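Mobilization protein A (Pseudomonas aeruginosa, PDB 2NS6) nicks one strand of plasmid DNA at the origin of transfer as part of the relaxosome, starting conjugative transfer. Local coordinates at residues G44-P47 with E48-R52; F94-H97 with L98-A101. All blocks are in the same frame, centred on the assembly; numbering follows the deposited sequence.

Interaction 1. Residues G44-P47 with E48-R52. With MN (manganese (II) ion), chain C.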
# COMPACT_ATOMS: atom_id res chain seq x y z
N GLY A 44 7.62 -0.21 -0.59
CA GLY A 44 8.59 -0.16 0.49
C GLY A 44 8.45 -1.38 1.39
O GLY A 44 7.53 -2.18 1.21
N HIS A 45 9.37 -1.53 2.34
CA HIS A 45 9.33 -2.64 3.28
C HIS A 45 9.31 -4.04 2.67
O HIS A 45 8.86 -4.98 3.31
CB HIS A 45 8.12 -2.49 4.19
CG HIS A 45 8.03 -1.16 4.86
ND1 HIS A 45 6.84 -0.51 5.07
CD2 HIS A 45 9.00 -0.34 5.34
CE1 HIS A 45 7.06 0.66 5.64
NE2 HIS A 45 8.36 0.79 5.81
N MET A 46 9.79 -4.18 1.43
CA MET A 46 9.81 -5.48 0.77
C MET A 46 10.90 -6.41 1.31
O MET A 46 12.05 -5.99 1.48
CB MET A 46 10.00 -5.31 -0.74
CG MET A 46 8.82 -4.71 -1.46
SD MET A 46 7.33 -5.72 -1.30
CE MET A 46 6.09 -4.60 -1.94
N PRO A 47 10.56 -7.68 1.57
CA PRO A 47 11.53 -8.65 2.08
C PRO A 47 12.58 -8.97 1.03
O PRO A 47 12.35 -8.79 -0.17
CB PRO A 47 10.66 -9.86 2.46
CG PRO A 47 9.52 -9.75 1.51
CD PRO A 47 9.22 -8.27 1.50
N GLU A 48 13.73 -9.45 1.48
CA GLU A 48 14.85 -9.76 0.60
C GLU A 48 14.54 -10.63 -0.63
O GLU A 48 15.12 -10.42 -1.68
CB GLU A 48 15.98 -10.39 1.42
CG GLU A 48 17.20 -10.86 0.62
CD GLU A 48 17.80 -9.77 -0.27
OE1 GLU A 48 18.14 -8.68 0.25
OE2 GLU A 48 17.95 -10.02 -1.48
N PHE A 49 13.63 -11.60 -0.52
CA PHE A 49 13.34 -12.45 -1.67
C PHE A 49 12.72 -11.68 -2.85
O PHE A 49 12.70 -12.18 -3.98
CB PHE A 49 12.45 -13.63 -1.27
CG PHE A 49 10.99 -13.29 -1.14
CD1 PHE A 49 10.21 -13.09 -2.27
CD2 PHE A 49 10.40 -13.18 0.11
CE1 PHE A 49 8.85 -12.78 -2.16
CE2 PHE A 49 9.04 -12.87 0.24
CZ PHE A 49 8.27 -12.67 -0.90
N VAL A 50 12.23 -10.48 -2.60
CA VAL A 50 11.60 -9.65 -3.63
C VAL A 50 12.60 -8.84 -4.46
O VAL A 50 13.30 -7.99 -3.92
CB VAL A 50 10.59 -8.66 -2.97
CG1 VAL A 50 10.10 -7.64 -4.00
CG2 VAL A 50 9.40 -9.43 -2.39
N GLU A 51 12.67 -9.10 -5.77
CA GLU A 51 13.58 -8.35 -6.64
C GLU A 51 12.82 -7.17 -7.25
O GLU A 51 13.40 -6.12 -7.54
CB GLU A 51 14.15 -9.23 -7.76
CG GLU A 51 14.97 -10.42 -7.30
CD GLU A 51 16.20 -10.04 -6.49
OE1 GLU A 51 16.77 -8.95 -6.74
OE2 GLU A 51 16.60 -10.83 -5.60
N ARG A 52 11.51 -7.37 -7.45
CA ARG A 52 10.59 -6.36 -7.99
C ARG A 52 9.34 -6.42 -7.13
O ARG A 52 8.93 -7.50 -6.72
CB ARG A 52 10.13 -6.69 -9.41
CG ARG A 52 11.11 -6.44 -10.50
CD ARG A 52 10.44 -6.77 -11.81
NE ARG A 52 9.39 -5.81 -12.15
CZ ARG A 52 9.49 -4.92 -13.13
NH1 ARG A 52 10.60 -4.87 -13.86
NH2 ARG A 52 8.49 -4.09 -13.39
MN MN C . 9.79 2.47 6.75
O HOH W 1 9.39 2.50 9.21
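The ring of Phe49 lies beside Pro47 in a tight turn, and the two side chains point the same way. Pro47 CG approaches the ring obliquely and touches Phe49 CE2 at 3.4 Å. One face of the ring receives the CG2 methyl of Val50, which stands 3.4 Å above the ring plane and is displaced toward the rim. Phe49 reaches this place because its CG sits between the backbone N and the carbonyl carbon (chi1 80°), which folds the ring back toward the proline. The second flat group, the imidazole of His45, faces another way: His45 NE2 binds a manganese ion at 2.4 Å, water 1 is a further ligand of the ion, and ND1 is hydrogen-bonded to the carbonyl O of Leu104. Gln96 of the same chain also binds this ion, which is separate from the one held by His111, His119 and His121.

Pro47 to Val50 form a type I beta turn. It is closed by Val50 N donating to Pro47 O at 3.0 Å, with an N-H...O angle of 159°; the donor stands above the carbonyl plane. Val50 then packs back on the residues before the turn with both methyls, Val50 CG2 lying 3.9 Å from Pro47 CG and Val50 CG1 lying 4.0 Å from Met46 CB. The turn leads from strand 38-44 into helix 53-63, whose Tyr56 touches Met46, Pro47, Phe49 and Val50, while Trp139 of helix 136-139 packs on Pro47.

Within this stretch, therefore, the turn rests on one backbone hydrogen bond and contacts between apolar carbons. The imidazole on its N-terminal side is fixed instead through both of its nitrogens, NE2 by metal coordination and ND1 by a hydrogen bond.

Interaction 2. Residues F94-H97 with L98-A101. With MN (manganese (II) ion), chain D.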
# COMPACT_ATOMS: atom_id res chain seq x y z
N PHE A 94 2.31 9.73 4.02
CA PHE A 94 1.15 9.07 4.59
C PHE A 94 1.29 7.53 4.54
O PHE A 94 0.84 6.84 5.44
CB PHE A 94 -0.13 9.55 3.90
CG PHE A 94 -1.41 9.06 4.54
CD1 PHE A 94 -1.71 9.36 5.87
CD2 PHE A 94 -2.31 8.29 3.82
CE1 PHE A 94 -2.90 8.91 6.46
CE2 PHE A 94 -3.49 7.83 4.39
CZ PHE A 94 -3.79 8.14 5.72
N ALA A 95 1.92 7.00 3.49
CA ALA A 95 2.10 5.56 3.40
C ALA A 95 2.94 5.07 4.58
O ALA A 95 2.64 4.04 5.20
CB ALA A 95 2.79 5.19 2.09
N GLN A 96 4.00 5.81 4.90
CA GLN A 96 4.86 5.47 6.01
C GLN A 96 4.06 5.51 7.30
O GLN A 96 4.22 4.66 8.17
CB GLN A 96 6.02 6.47 6.12
CG GLN A 96 7.11 6.22 5.13
CD GLN A 96 7.54 4.76 5.15
OE1 GLN A 96 7.89 4.22 6.21
NE2 GLN A 96 7.49 4.12 3.99
N HIS A 97 3.19 6.50 7.41
CA HIS A 97 2.37 6.65 8.59
C HIS A 97 1.57 5.38 8.88
O HIS A 97 1.41 4.99 10.02
CB HIS A 97 1.41 7.82 8.45
CG HIS A 97 0.57 8.06 9.67
ND1 HIS A 97 1.06 8.67 10.80
CD2 HIS A 97 -0.70 7.71 9.95
CE1 HIS A 97 0.13 8.67 11.73
NE2 HIS A 97 -0.95 8.10 11.24
N LEU A 98 1.06 4.74 7.83
CA LEU A 98 0.26 3.54 8.00
C LEU A 98 1.04 2.21 8.02
O LEU A 98 0.54 1.22 8.55
CB LEU A 98 -0.81 3.48 6.89
CG LEU A 98 -1.83 4.62 6.81
CD1 LEU A 98 -2.78 4.41 5.63
CD2 LEU A 98 -2.62 4.70 8.11
N THR A 99 2.25 2.18 7.47
CA THR A 99 3.04 0.95 7.36
C THR A 99 4.44 0.99 7.99
O THR A 99 5.14 -0.03 8.04
CB THR A 99 3.28 0.63 5.90
OG1 THR A 99 4.18 1.60 5.36
CG2 THR A 99 1.97 0.68 5.11
N GLY A 100 4.84 2.17 8.44
CA GLY A 100 6.17 2.36 8.99
C GLY A 100 6.54 1.74 10.32
O GLY A 100 7.69 1.34 10.52
N ALA A 101 5.58 1.66 11.23
CA ALA A 101 5.83 1.08 12.54
C ALA A 101 6.19 -0.40 12.42
O ALA A 101 7.24 -0.83 12.88
CB ALA A 101 4.58 1.24 13.40
MN MN D . 2.84 10.35 10.55
O HOH W 2 3.20 3.01 11.18
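Leu98 spreads its two methyls between the rings of Phe94 and His97. Leu98 CD1 reaches Phe94 CE2 at 3.7 Å, and Leu98 CG lies over one face of the same ring, offset toward its rim. Leu98 CD2 turns the other way and comes within 4.0 Å of His97 CD2. Leu98 also donates its backbone N to Phe94 O, with a second, weak bond to Ala95 O. His97 has its CG anti to the backbone N (chi1 -177°), which carries the imidazole out from the helix, where His97 ND1 binds a manganese ion at 2.5 Å.

Thr99 doubles the grip on the carbonyl of Ala95. Its N donates to Ala95 O within the carbonyl plane, whereas Thr99 OG1 donates to Ala95 O at 2.9 Å from well above that plane. The hydroxyl is placed there by chi1 of 70°, which sets OG1 between the backbone N and the carbonyl carbon, so one buried acceptor takes two bonds from a single residue. This is the C-terminal part of helix 84-99, which packs on the antiparallel sheet of the relaxase fold: Ala95 and Thr99 touch strand 106-113, while Phe94 meets Phe76 edge-to-face and also packs on Trp172 and His175 of helix 164-181.

Gly100 follows with a short backbone bond, its N lying 2.6 Å from Gln96 O, an acceptor that also takes a weak hydrogen bond from Thr99 N. The Gln96 side chain, bent at chi2, curls round so that Gln96 OE1 comes 3.8 Å from Gly100 CA; Gln96 binds a manganese ion together with His45, not the one on His97. At Ala101 the backbone N no longer bonds directly to the preceding turn; Ala101 N donates to water 2 at 2.7 Å, and that water donates in turn to His97 O.

Overall arrangement
From the N terminus, the chain leaves edge strand 38-44 and makes interaction 1 in the loop that leads to helix 53-63. It then runs through strand 71-77 and into helix 84-99, where interaction 2 lies near the C-terminal end, before the chain enters strand 106-113. The two are in series, neither nesting nor crossing, and each closes just a local turn of the backbone. Their centres are about 17 Å apart, yet His45 of interaction 1 and Gln96 of interaction 2 bind the same manganese ion, which ties the loop after the edge strand to the C-terminal part of the helix. His45 CE1, packing 3.0 Å from Thr99 OG1, adds a second link.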